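PDB 3VPR: transcriptional regulator, TetR family from Thermus thermophilus, which probably binds operator DNA through a helix-turn-helix motif and acts as a transcriptional repressor. Local coordinates for residues 9-22 with 95-107. Residues are numbered along the deposited sequence; the frame is centred on the assembly and turned at random.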
ATOM      1  N   LEU A   9      13.331  -8.111 -20.394  1.00 32.98           N
ATOM      2  CA  LEU A   9      12.933  -7.614 -19.067  1.00 36.95           C
ATOM      3  C   LEU A   9      11.695  -6.729 -19.091  1.00 39.49           C
ATOM      4  O   LEU A   9      10.822  -6.879 -18.242  1.00 38.53           O
ATOM      5  CB  LEU A   9      14.084  -6.877 -18.381  1.00 31.89           C
ATOM      6  CG  LEU A   9      15.284  -7.773 -18.055  1.00 47.55           C
ATOM      7  CD1 LEU A   9      16.363  -6.960 -17.352  1.00 43.74           C
ATOM      8  CD2 LEU A   9      14.832  -8.936 -17.169  1.00 43.12           C
ATOM      9  N   GLU A  10      11.616  -5.816 -20.057  1.00 26.09           N
ATOM     10  CA  GLU A  10      10.454  -4.945 -20.164  1.00 38.91           C
ATOM     11  C   GLU A  10       9.196  -5.740 -20.537  1.00 27.86           C
ATOM     12  O   GLU A  10       8.127  -5.508 -19.992  1.00 37.54           O
ATOM     13  CB  GLU A  10      10.694  -3.850 -21.211  1.00 48.38           C
ATOM     14  CG  GLU A  10       9.439  -3.029 -21.522  1.00 71.57           C
ATOM     15  CD  GLU A  10       9.745  -1.667 -22.122  1.00 79.80           C
ATOM     16  OE1 GLU A  10      10.623  -1.590 -23.004  1.00 84.01           O
ATOM     17  OE2 GLU A  10       9.099  -0.675 -21.718  1.00 89.50           O
ATOM     18  N   GLU A  11       9.345  -6.680 -21.457  1.00 27.59           N
ATOM     19  CA  GLU A  11       8.226  -7.507 -21.896  1.00 41.54           C
ATOM     20  C   GLU A  11       7.762  -8.450 -20.807  1.00 38.37           C
ATOM     21  O   GLU A  11       6.569  -8.711 -20.678  1.00 41.68           O
ATOM     22  CB  GLU A  11       8.600  -8.321 -23.138  1.00 41.69           C
ATOM     23  CG  GLU A  11       8.781  -7.478 -24.401  1.00 65.57           C
ATOM     24  CD  GLU A  11       7.512  -6.740 -24.796  1.00 74.50           C
ATOM     25  OE1 GLU A  11       6.499  -7.416 -25.082  1.00 80.22           O
ATOM     26  OE2 GLU A  11       7.527  -5.487 -24.815  1.00 81.34           O
ATOM     27  N   ALA A  12       8.710  -8.979 -20.044  1.00 35.09           N
ATOM     28  CA  ALA A  12       8.385  -9.878 -18.944  1.00 31.14           C
ATOM     29  C   ALA A  12       7.623  -9.055 -17.912  1.00 41.15           C
ATOM     30  O   ALA A  12       6.579  -9.472 -17.414  1.00 31.41           O
ATOM     31  CB  ALA A  12       9.656 -10.441 -18.317  1.00 31.83           C
ATOM     32  N   ALA A  13       8.150  -7.874 -17.596  1.00 30.11           N
ATOM     33  CA  ALA A  13       7.493  -7.010 -16.629  1.00 39.35           C
ATOM     34  C   ALA A  13       6.031  -6.752 -17.024  1.00 42.50           C
ATOM     35  O   ALA A  13       5.145  -6.794 -16.174  1.00 37.35           O
ATOM     36  CB  ALA A  13       8.248  -5.691 -16.495  1.00 34.88           C
ATOM     37  N   LYS A  14       5.775  -6.485 -18.303  1.00 29.77           N
ATOM     38  CA  LYS A  14       4.400  -6.246 -18.744  1.00 30.84           C
ATOM     39  C   LYS A  14       3.558  -7.512 -18.623  1.00 34.03           C
ATOM     40  O   LYS A  14       2.418  -7.464 -18.175  1.00 38.24           O
ATOM     41  CB  LYS A  14       4.357  -5.776 -20.193  1.00 33.46           C
ATOM     42  CG  LYS A  14       4.940  -4.408 -20.429  1.00 42.51           C
ATOM     43  CD  LYS A  14       4.830  -4.046 -21.907  1.00 62.12           C
ATOM     44  CE  LYS A  14       5.531  -2.733 -22.212  1.00 71.32           C
ATOM     45  NZ  LYS A  14       5.425  -2.385 -23.657  1.00 88.20           N
ATOM     46  N   LEU A  15       4.124  -8.646 -19.011  1.00 36.13           N
ATOM     47  CA  LEU A  15       3.382  -9.897 -18.953  1.00 41.40           C
ATOM     48  C   LEU A  15       3.039 -10.255 -17.509  1.00 44.45           C
ATOM     49  O   LEU A  15       1.927 -10.691 -17.227  1.00 42.19           O
ATOM     50  CB  LEU A  15       4.174 -11.023 -19.623  1.00 28.85           C
ATOM     51  CG  LEU A  15       3.466 -12.372 -19.595  1.00 38.61           C
ATOM     52  CD1 LEU A  15       2.109 -12.247 -20.286  1.00 48.20           C
ATOM     53  CD2 LEU A  15       4.320 -13.418 -20.284  1.00 33.11           C
ATOM     54  N   PHE A  16       3.985 -10.054 -16.598  1.00 39.66           N
ATOM     55  CA  PHE A  16       3.745 -10.347 -15.191  1.00 41.25           C
ATOM     56  C   PHE A  16       2.653  -9.423 -14.657  1.00 43.92           C
ATOM     57  O   PHE A  16       1.853  -9.823 -13.820  1.00 50.35           O
ATOM     58  CB  PHE A  16       5.009 -10.154 -14.352  1.00 35.94           C
ATOM     59  CG  PHE A  16       6.095 -11.155 -14.633  1.00 39.72           C
ATOM     60  CD1 PHE A  16       5.786 -12.451 -15.029  1.00 33.45           C
ATOM     61  CD2 PHE A  16       7.436 -10.806 -14.460  1.00 31.29           C
ATOM     62  CE1 PHE A  16       6.801 -13.391 -15.251  1.00 32.74           C
ATOM     63  CE2 PHE A  16       8.453 -11.731 -14.673  1.00 30.72           C
ATOM     64  CZ  PHE A  16       8.138 -13.029 -15.071  1.00 38.80           C
ATOM     65  N   THR A  17       2.635  -8.183 -15.132  1.00 44.64           N
ATOM     66  CA  THR A  17       1.625  -7.224 -14.705  1.00 42.78           C
ATOM     67  C   THR A  17       0.240  -7.647 -15.222  1.00 48.81           C
ATOM     68  O   THR A  17      -0.765  -7.474 -14.541  1.00 46.00           O
ATOM     69  CB  THR A  17       1.955  -5.806 -15.234  1.00 45.15           C
ATOM     70  OG1 THR A  17       3.141  -5.326 -14.591  1.00 39.04           O
ATOM     71  CG2 THR A  17       0.796  -4.834 -14.965  1.00 39.46           C
ATOM     72  N   GLU A  18       0.206  -8.214 -16.425  1.00 50.26           N
ATOM     73  CA  GLU A  18      -1.037  -8.652 -17.058  1.00 55.08           C
ATOM     74  C   GLU A  18      -1.544 -10.006 -16.558  1.00 52.30           C
ATOM     75  O   GLU A  18      -2.747 -10.195 -16.401  1.00 55.88           O
ATOM     76  CB  GLU A  18      -0.853  -8.719 -18.586  1.00 60.09           C
ATOM     77  CG  GLU A  18      -0.601  -7.367 -19.284  1.00 58.93           C
ATOM     78  CD  GLU A  18       0.041  -7.514 -20.679  1.00 70.31           C
ATOM     79  OE1 GLU A  18       0.216  -6.489 -21.380  1.00 73.71           O
ATOM     80  OE2 GLU A  18       0.383  -8.650 -21.075  1.00 58.14           O
ATOM     81  N   LYS A  19      -0.627 -10.941 -16.316  1.00 47.03           N
ATOM     82  CA  LYS A  19      -0.973 -12.289 -15.863  1.00 43.67           C
ATOM     83  C   LYS A  19      -0.633 -12.630 -14.412  1.00 47.19           C
ATOM     84  O   LYS A  19      -1.188 -13.575 -13.861  1.00 51.10           O
ATOM     85  CB  LYS A  19      -0.267 -13.347 -16.708  1.00 39.77           C
ATOM     86  CG  LYS A  19      -0.641 -13.434 -18.151  1.00 46.16           C
ATOM     87  CD  LYS A  19      -0.087 -14.742 -18.715  1.00 50.18           C
ATOM     88  CE  LYS A  19      -0.669 -15.942 -17.968  1.00 52.81           C
ATOM     89  NZ  LYS A  19      -0.172 -17.262 -18.445  1.00 65.69           N
ATOM     90  N   GLY A  20       0.291 -11.893 -13.811  1.00 43.60           N
ATOM     91  CA  GLY A  20       0.693 -12.197 -12.447  1.00 36.79           C
ATOM     92  C   GLY A  20       1.983 -12.995 -12.541  1.00 41.36           C
ATOM     93  O   GLY A  20       2.107 -13.837 -13.426  1.00 43.46           O
ATOM     94  N   TYR A  21       2.935 -12.753 -11.645  1.00 33.87           N
ATOM     95  CA  TYR A  21       4.218 -13.454 -11.689  1.00 41.14           C
ATOM     96  C   TYR A  21       4.122 -14.961 -11.582  1.00 47.46           C
ATOM     97  O   TYR A  21       4.714 -15.699 -12.376  1.00 49.29           O
ATOM     98  CB  TYR A  21       5.151 -12.958 -10.575  1.00 41.44           C
ATOM     99  CG  TYR A  21       6.453 -13.737 -10.500  1.00 43.97           C
ATOM    100  CD1 TYR A  21       7.496 -13.475 -11.388  1.00 47.01           C
ATOM    101  CD2 TYR A  21       6.624 -14.770  -9.569  1.00 41.31           C
ATOM    102  CE1 TYR A  21       8.674 -14.220 -11.357  1.00 42.32           C
ATOM    103  CE2 TYR A  21       7.797 -15.522  -9.535  1.00 38.31           C
ATOM    104  CZ  TYR A  21       8.819 -15.240 -10.434  1.00 45.64           C
ATOM    105  OH  TYR A  21       9.976 -15.989 -10.432  1.00 44.57           O
ATOM    106  N   GLU A  22       3.400 -15.413 -10.567  1.00 51.97           N
ATOM    107  CA  GLU A  22       3.233 -16.831 -10.315  1.00 50.55           C
ATOM    108  C   GLU A  22       2.552 -17.591 -11.448  1.00 56.32           C
ATOM    109  O   GLU A  22       2.960 -18.706 -11.782  1.00 54.66           O
ATOM    110  CB  GLU A  22       2.460 -17.025  -9.011  1.00 62.35           C
ATOM    111  CG  GLU A  22       3.301 -16.785  -7.773  1.00 64.59           C
ATOM    112  CD  GLU A  22       4.494 -17.718  -7.721  1.00 73.21           C
ATOM    113  OE1 GLU A  22       4.292 -18.932  -7.931  1.00 82.28           O
ATOM    114  OE2 GLU A  22       5.628 -17.250  -7.471  1.00 64.83           O
ATOM    115  N   PRO A  95       4.867  -0.881 -15.133  1.00 39.91           N
ATOM    116  CA  PRO A  95       4.908  -2.349 -15.094  1.00 37.14           C
ATOM    117  C   PRO A  95       6.003  -2.971 -14.215  1.00 42.97           C
ATOM    118  O   PRO A  95       5.802  -4.043 -13.643  1.00 40.66           O
ATOM    119  CB  PRO A  95       5.019  -2.742 -16.573  1.00 33.50           C
ATOM    120  CG  PRO A  95       5.541  -1.501 -17.249  1.00 40.48           C
ATOM    121  CD  PRO A  95       4.902  -0.374 -16.517  1.00 33.30           C
ATOM    122  N   PHE A  96       7.154  -2.311 -14.103  1.00 39.61           N
ATOM    123  CA  PHE A  96       8.230  -2.829 -13.261  1.00 43.49           C
ATOM    124  C   PHE A  96       7.840  -2.787 -11.785  1.00 39.15           C
ATOM    125  O   PHE A  96       8.225  -3.659 -11.004  1.00 39.91           O
ATOM    126  CB  PHE A  96       9.511  -2.016 -13.446  1.00 44.44           C
ATOM    127  CG  PHE A  96      10.190  -2.243 -14.758  1.00 45.35           C
ATOM    128  CD1 PHE A  96       9.776  -1.564 -15.897  1.00 46.52           C
ATOM    129  CD2 PHE A  96      11.248  -3.142 -14.859  1.00 44.62           C
ATOM    130  CE1 PHE A  96      10.407  -1.778 -17.123  1.00 58.87           C
ATOM    131  CE2 PHE A  96      11.890  -3.367 -16.082  1.00 44.64           C
ATOM    132  CZ  PHE A  96      11.469  -2.684 -17.216  1.00 41.99           C
ATOM    133  N   PHE A  97       7.088  -1.760 -11.406  1.00 50.24           N
ATOM    134  CA  PHE A  97       6.649  -1.602 -10.024  1.00 48.30           C
ATOM    135  C   PHE A  97       5.565  -2.599  -9.668  1.00 53.78           C
ATOM    136  O   PHE A  97       5.570  -3.156  -8.570  1.00 53.73           O
ATOM    137  CB  PHE A  97       6.177  -0.172  -9.793  1.00 50.01           C
ATOM    138  CG  PHE A  97       7.304   0.788  -9.568  1.00 52.11           C
ATOM    139  CD1 PHE A  97       7.792   1.017  -8.284  1.00 55.25           C
ATOM    140  CD2 PHE A  97       7.934   1.398 -10.640  1.00 47.04           C
ATOM    141  CE1 PHE A  97       8.897   1.840  -8.076  1.00 49.92           C
ATOM    142  CE2 PHE A  97       9.039   2.221 -10.440  1.00 50.01           C
ATOM    143  CZ  PHE A  97       9.520   2.441  -9.159  1.00 41.38           C
ATOM    144  N   VAL A  98       4.641  -2.831 -10.592  1.00 51.62           N
ATOM    145  CA  VAL A  98       3.581  -3.794 -10.349  1.00 50.18           C
ATOM    146  C   VAL A  98       4.221  -5.172 -10.191  1.00 54.03           C
ATOM    147  O   VAL A  98       3.781  -5.990  -9.384  1.00 54.57           O
ATOM    148  CB  VAL A  98       2.566  -3.816 -11.512  1.00 49.87           C
ATOM    149  CG1 VAL A  98       1.557  -4.954 -11.310  1.00 50.33           C
ATOM    150  CG2 VAL A  98       1.846  -2.474 -11.589  1.00 42.00           C
ATOM    151  N   THR A  99       5.284  -5.420 -10.945  1.00 55.06           N
ATOM    152  CA  THR A  99       5.962  -6.709 -10.872  1.00 54.36           C
ATOM    153  C   THR A  99       6.691  -6.869  -9.540  1.00 56.02           C
ATOM    154  O   THR A  99       6.538  -7.881  -8.853  1.00 45.34           O
ATOM    155  CB  THR A  99       6.990  -6.874 -12.019  1.00 56.70           C
ATOM    156  OG1 THR A  99       6.309  -6.880 -13.281  1.00 60.21           O
ATOM    157  CG2 THR A  99       7.763  -8.181 -11.860  1.00 58.37           C
HETATM  158  N   MSE A 100       7.485  -5.865  -9.186  1.00 51.24           N
HETATM  159  CA  MSE A 100       8.255  -5.884  -7.947  1.00 60.13           C
HETATM  160  C   MSE A 100       7.433  -6.059  -6.662  1.00 59.00           C
HETATM  161  O   MSE A 100       7.762  -6.888  -5.811  1.00 48.23           O
HETATM  162  CB  MSE A 100       9.068  -4.599  -7.817  1.00 57.87           C
HETATM  163  CG  MSE A 100       9.661  -4.451  -6.434  1.00 80.44           C
HETATM  164 SE   MSE A 100       9.841  -2.632  -5.898  1.00104.38          SE
HETATM  165  CE  MSE A 100       7.974  -2.198  -5.658  1.00105.19           C
ATOM    166  N   LEU A 101       6.380  -5.260  -6.521  1.00 54.90           N
ATOM    167  CA  LEU A 101       5.532  -5.307  -5.337  1.00 55.95           C
ATOM    168  C   LEU A 101       4.996  -6.702  -5.032  1.00 58.76           C
ATOM    169  O   LEU A 101       5.180  -7.221  -3.931  1.00 59.92           O
ATOM    170  CB  LEU A 101       4.357  -4.335  -5.497  1.00 57.36           C
ATOM    171  CG  LEU A 101       3.509  -4.085  -4.247  1.00 61.35           C
ATOM    172  CD1 LEU A 101       4.385  -3.468  -3.170  1.00 67.30           C
ATOM    173  CD2 LEU A 101       2.338  -3.157  -4.572  1.00 71.84           C
ATOM    174  N   GLN A 102       4.342  -7.311  -6.012  1.00 61.87           N
ATOM    175  CA  GLN A 102       3.757  -8.632  -5.826  1.00 64.71           C
ATOM    176  C   GLN A 102       4.785  -9.752  -5.680  1.00 65.09           C
ATOM    177  O   GLN A 102       4.596 -10.682  -4.895  1.00 69.82           O
ATOM    178  CB  GLN A 102       2.815  -8.957  -6.996  1.00 54.32           C
ATOM    179  CG  GLN A 102       3.523  -9.192  -8.323  1.00 62.62           C
ATOM    180  CD  GLN A 102       2.573  -9.595  -9.445  1.00 75.33           C
ATOM    181  OE1 GLN A 102       1.833 -10.574  -9.332  1.00 75.75           O
ATOM    182  NE2 GLN A 102       2.601  -8.842 -10.538  1.00 76.31           N
ATOM    183  N   GLY A 103       5.881  -9.648  -6.425  1.00 67.61           N
ATOM    184  CA  GLY A 103       6.895 -10.690  -6.405  1.00 62.41           C
ATOM    185  C   GLY A 103       7.782 -10.882  -5.189  1.00 57.05           C
ATOM    186  O   GLY A 103       8.407 -11.933  -5.063  1.00 51.73           O
ATOM    187  N   ILE A 104       7.834  -9.896  -4.297  1.00 55.29           N
ATOM    188  CA  ILE A 104       8.690  -9.971  -3.111  1.00 65.30           C
ATOM    189  C   ILE A 104       8.910 -11.361  -2.496  1.00 62.82           C
ATOM    190  O   ILE A 104      10.052 -11.807  -2.357  1.00 56.31           O
ATOM    191  CB  ILE A 104       8.190  -9.016  -1.991  1.00 73.62           C
ATOM    192  CG1 ILE A 104       9.170  -9.031  -0.812  1.00 68.82           C
ATOM    193  CG2 ILE A 104       6.797  -9.423  -1.530  1.00 80.26           C
ATOM    194  CD1 ILE A 104      10.549  -8.493  -1.151  1.00 67.87           C
ATOM    195  N   LYS A 105       7.832 -12.046  -2.134  1.00 59.84           N
ATOM    196  CA  LYS A 105       7.955 -13.366  -1.519  1.00 60.49           C
ATOM    197  C   LYS A 105       8.585 -14.419  -2.427  1.00 63.39           C
ATOM    198  O   LYS A 105       9.050 -15.461  -1.954  1.00 56.28           O
ATOM    199  CB  LYS A 105       6.582 -13.862  -1.055  1.00 70.11           C
ATOM    200  CG  LYS A 105       5.519 -13.869  -2.146  1.00 82.85           C
ATOM    201  CD  LYS A 105       4.267 -14.615  -1.703  1.00 88.28           C
ATOM    202  CE  LYS A 105       3.120 -14.383  -2.673  1.00 95.35           C
ATOM    203  NZ  LYS A 105       2.747 -12.937  -2.766  1.00 92.38           N
ATOM    204  N   SER A 106       8.615 -14.142  -3.726  1.00 53.93           N
ATOM    205  CA  SER A 106       9.160 -15.095  -4.682  1.00 50.67           C
ATOM    206  C   SER A 106      10.672 -15.063  -4.862  1.00 43.80           C
ATOM    207  O   SER A 106      11.251 -16.024  -5.361  1.00 44.46           O
ATOM    208  CB  SER A 106       8.476 -14.907  -6.046  1.00 63.70           C
ATOM    209  OG  SER A 106       7.096 -15.226  -5.975  1.00 64.38           O
ATOM    210  N   LEU A 107      11.319 -13.971  -4.473  1.00 30.48           N
ATOM    211  CA  LEU A 107      12.770 -13.887  -4.621  1.00 41.71           C
ATOM    212  C   LEU A 107      13.512 -14.818  -3.671  1.00 46.76           C
ATOM    213  O   LEU A 107      12.978 -15.207  -2.629  1.00 44.70           O
ATOM    214  CB  LEU A 107      13.251 -12.463  -4.365  1.00 38.64           C
ATOM    215  CG  LEU A 107      12.809 -11.384  -5.352  1.00 42.19           C
ATOM    216  CD1 LEU A 107      13.281 -10.040  -4.843  1.00 30.52           C
ATOM    217  CD2 LEU A 107      13.376 -11.671  -6.736  1.00 35.93           C
TER
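Helix 9-19 and helix 95-103 come closest around A13 and F96 and around K14 and P95, CA atoms 5.4 Å apart in each pair; the segment axes cross at 63° with a closest approach of 8.1 Å. The contact joins the DNA-binding domain, with its predicted helix-turn-helix, to the C-terminal domain of this TetR-family fold. From there the pairing runs through T17 and T99 to Y21 and G103, past the helix end at G20, whose positive phi suits glycine. The methyl of A13 sits squarely over one face of the F96 ring, CB 4.2 Å from the centroid, a CH-pi contact. T17 and T99 do the same thing on their own helices: each hydroxyl, anti to the carbonyl carbon (chi1 near -65°), turns back on the carbonyl four residues earlier, T17 OG1 to A13 O and T99 OG1 to P95 O. T17 meets V98 with both its methyl and its hydroxyl oxygen, OG1 3.5 Å from V98 CB, and T99 CG2 lies beside F16 CD2. Further along, Q102 OE1 takes a weak but nearly straight bond from Y21 N (3.4 Å, 166°), while NE2 donates to V98 O from above the V98 carbonyl plane. A leucine in place of Q102 takes away the acceptor for Y21 N, and the turn after G20 would probably be held a little less firmly. Small side chains and hydroxyls already satisfied on their own helices thus allow close packing, and hydrogen bonds cross only at the turn: the weak Q102 bond and S106 OG to E22 OE2 (2.9 Å), met on the anti side.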